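Local coordinates for SusD superfamily protein (Bacteroides fragilis, PDB 3L22), which probably binds glycans at the outer membrane as a SusD-family protein, and binds zinc ions, at residues A[195-201]-A[249-254]. Residues are numbered along the deposited sequence; the frame is centred on the assembly and turned at random.
Sequences VTHATQA and SIFSLP. With ZN (zinc ion), chain B.
Val195 turns CG1 anti to its own N (chi1 173°), which sets that methyl 3.6 Å from Ser252 OG and leaves CG2 to rest on Ser249 O at 3.6 Å. The contact joins the turn between helices 192-196 and 200-213 of this SusD-family protein to strand 249-253 of a two-stranded antiparallel sheet, where Ile250 and Phe251 both face Phe325 in a classic beta bulge. Phe251 also has its CG anti to N (chi1 -180°), and its ring swings back to the chain between the two helices, CD1 3.4 Å from Val195 O, with His197 O at the ring's edge, near its plane. A single direct backbone bond crosses over, Ser252 N to Val195 O (3.0 Å, 158° at the hydrogen), and the same oxygen takes a CA-H contact from Phe251 CA. Water bridges flank this bond: one molecule donates to Thr196 O and Ser252 O, while a second lies among His197 O, Thr199 OG1 and Ile250 O. Thr199 is also the N-cap of helix 200-213, its OG1 bonding Ala202 N. Beyond the bulge, Thr196 CG2 packs on Pro254 CG at 3.7 Å. His197 CB points away from the strand, and the ring, hydrogen-bonded through NE2 to Asn26 OD1, binds a zinc ion shared with Glu119, ND1 lying 2.0 Å from the metal.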
loop_
_atom_site.group_PDB
_atom_site.type_symbol
_atom_site.label_atom_id
_atom_site.label_comp_id
_atom_site.label_asym_id
_atom_site.label_seq_id
_atom_site.Cartn_x
_atom_site.Cartn_y
_atom_site.Cartn_z
ATOM N N VAL A 195 7.627 -10.873 -9.557
ATOM C CA VAL A 195 6.950 -9.612 -9.235
ATOM C C VAL A 195 5.523 -9.851 -8.773
ATOM O O VAL A 195 5.024 -9.078 -7.977
ATOM C CB VAL A 195 7.010 -8.640 -10.433
ATOM C CG1 VAL A 195 6.146 -7.357 -10.186
ATOM C CG2 VAL A 195 8.500 -8.318 -10.753
ATOM N N THR A 196 4.876 -10.927 -9.229
ATOM C CA THR A 196 3.457 -11.130 -8.962
ATOM C C THR A 196 3.166 -12.185 -7.886
ATOM O O THR A 196 2.022 -12.282 -7.448
ATOM C CB THR A 196 2.700 -11.495 -10.234
ATOM O OG1 THR A 196 3.104 -12.800 -10.661
ATOM C CG2 THR A 196 3.000 -10.424 -11.347
ATOM N N HIS A 197 4.172 -12.951 -7.450
ATOM C CA HIS A 197 4.098 -13.742 -6.207
ATOM C C HIS A 197 4.977 -13.064 -5.184
ATOM O O HIS A 197 5.936 -12.379 -5.557
ATOM C CB HIS A 197 4.603 -15.191 -6.397
ATOM C CG HIS A 197 3.675 -16.075 -7.165
ATOM N ND1 HIS A 197 3.762 -17.451 -7.140
ATOM C CD2 HIS A 197 2.640 -15.781 -7.987
ATOM C CE1 HIS A 197 2.815 -17.970 -7.898
ATOM N NE2 HIS A 197 2.117 -16.978 -8.427
ATOM N N ALA A 198 4.660 -13.266 -3.906
ATOM C CA ALA A 198 5.478 -12.789 -2.808
ATOM C C ALA A 198 6.852 -13.447 -2.769
ATOM O O ALA A 198 6.970 -14.679 -2.705
ATOM C CB ALA A 198 4.767 -13.012 -1.441
ATOM N N THR A 199 7.877 -12.611 -2.836
ATOM C CA THR A 199 9.257 -13.004 -2.647
ATOM C C THR A 199 9.699 -12.685 -1.223
ATOM O O THR A 199 8.980 -12.015 -0.474
ATOM C CB THR A 199 10.156 -12.230 -3.606
ATOM O OG1 THR A 199 9.901 -10.811 -3.471
ATOM C CG2 THR A 199 9.947 -12.714 -5.061
ATOM N N GLN A 200 10.893 -13.139 -0.860
ATOM C CA GLN A 200 11.499 -12.726 0.384
ATOM C C GLN A 200 11.589 -11.207 0.446
ATOM O O GLN A 200 11.252 -10.607 1.481
ATOM C CB GLN A 200 12.880 -13.369 0.556
ATOM C CG GLN A 200 12.761 -14.888 0.698
ATOM C CD GLN A 200 14.058 -15.555 1.060
ATOM O OE1 GLN A 200 14.896 -14.950 1.750
ATOM N NE2 GLN A 200 14.259 -16.794 0.573
ATOM N N ALA A 201 11.985 -10.565 -0.659
ATOM C CA ALA A 201 12.001 -9.076 -0.726
ATOM C C ALA A 201 10.651 -8.434 -0.429
ATOM O O ALA A 201 10.588 -7.440 0.287
ATOM C CB ALA A 201 12.506 -8.604 -2.098
ATOM N N SER A 249 10.940 -3.434 -9.743
ATOM C CA SER A 249 9.653 -3.908 -9.260
ATOM C C SER A 249 9.829 -5.050 -8.292
ATOM O O SER A 249 10.405 -6.073 -8.643
ATOM C CB SER A 249 8.804 -4.380 -10.451
ATOM O OG SER A 249 8.679 -3.355 -11.410
ATOM N N ILE A 250 9.339 -4.884 -7.073
ATOM C CA ILE A 250 9.434 -5.935 -6.071
ATOM C C ILE A 250 8.153 -6.734 -6.063
ATOM O O ILE A 250 8.174 -7.963 -6.207
ATOM C CB ILE A 250 9.766 -5.369 -4.669
ATOM C CG1 ILE A 250 11.122 -4.631 -4.700
ATOM C CG2 ILE A 250 9.753 -6.528 -3.649
ATOM C CD1 ILE A 250 11.389 -3.665 -3.552
ATOM N N PHE A 251 7.026 -6.068 -5.851
ATOM C CA PHE A 251 5.734 -6.766 -5.799
ATOM C C PHE A 251 4.632 -5.872 -6.377
ATOM O O PHE A 251 4.527 -4.692 -5.989
ATOM C CB PHE A 251 5.394 -7.182 -4.348
ATOM C CG PHE A 251 4.088 -7.912 -4.219
ATOM C CD1 PHE A 251 3.938 -9.184 -4.759
ATOM C CD2 PHE A 251 2.991 -7.328 -3.570
ATOM C CE1 PHE A 251 2.706 -9.847 -4.707
ATOM C CE2 PHE A 251 1.762 -7.995 -3.481
ATOM C CZ PHE A 251 1.616 -9.241 -4.051
ATOM N N SER A 252 3.824 -6.449 -7.270
ATOM C CA SER A 252 2.716 -5.773 -7.943
ATOM C C SER A 252 1.562 -6.713 -8.137
ATOM O O SER A 252 1.714 -7.953 -8.070
ATOM C CB SER A 252 3.120 -5.284 -9.348
ATOM O OG SER A 252 4.237 -4.432 -9.320
ATOM N N LEU A 253 0.399 -6.122 -8.378
ATOM C CA LEU A 253 -0.828 -6.878 -8.691
ATOM C C LEU A 253 -1.042 -6.773 -10.205
ATOM O O LEU A 253 -1.271 -5.649 -10.724
ATOM C CB LEU A 253 -2.036 -6.321 -7.941
ATOM C CG LEU A 253 -1.814 -5.978 -6.466
ATOM C CD1 LEU A 253 -3.138 -5.402 -5.844
ATOM C CD2 LEU A 253 -1.354 -7.208 -5.750
ATOM N N PRO A 254 -0.914 -7.902 -10.914
ATOM C CA PRO A 254 -0.999 -7.876 -12.376
ATOM C C PRO A 254 -2.434 -7.890 -12.829
ATOM O O PRO A 254 -3.312 -8.333 -12.069
ATOM C CB PRO A 254 -0.306 -9.181 -12.776
ATOM C CG PRO A 254 -0.663 -10.115 -11.632
ATOM C CD PRO A 254 -0.657 -9.269 -10.406
HETATM ZN ZN ZN B . 4.930 -18.534 -5.940
HETATM O O HOH W 1 0.059 -10.253 -7.228
HETATM O O HOH W 2 7.445 -10.133 -4.752
HETATM O O HOH W 3 6.750 -18.143 -6.515
HETATM O O HOH W 4 4.569 -20.749 -6.142
#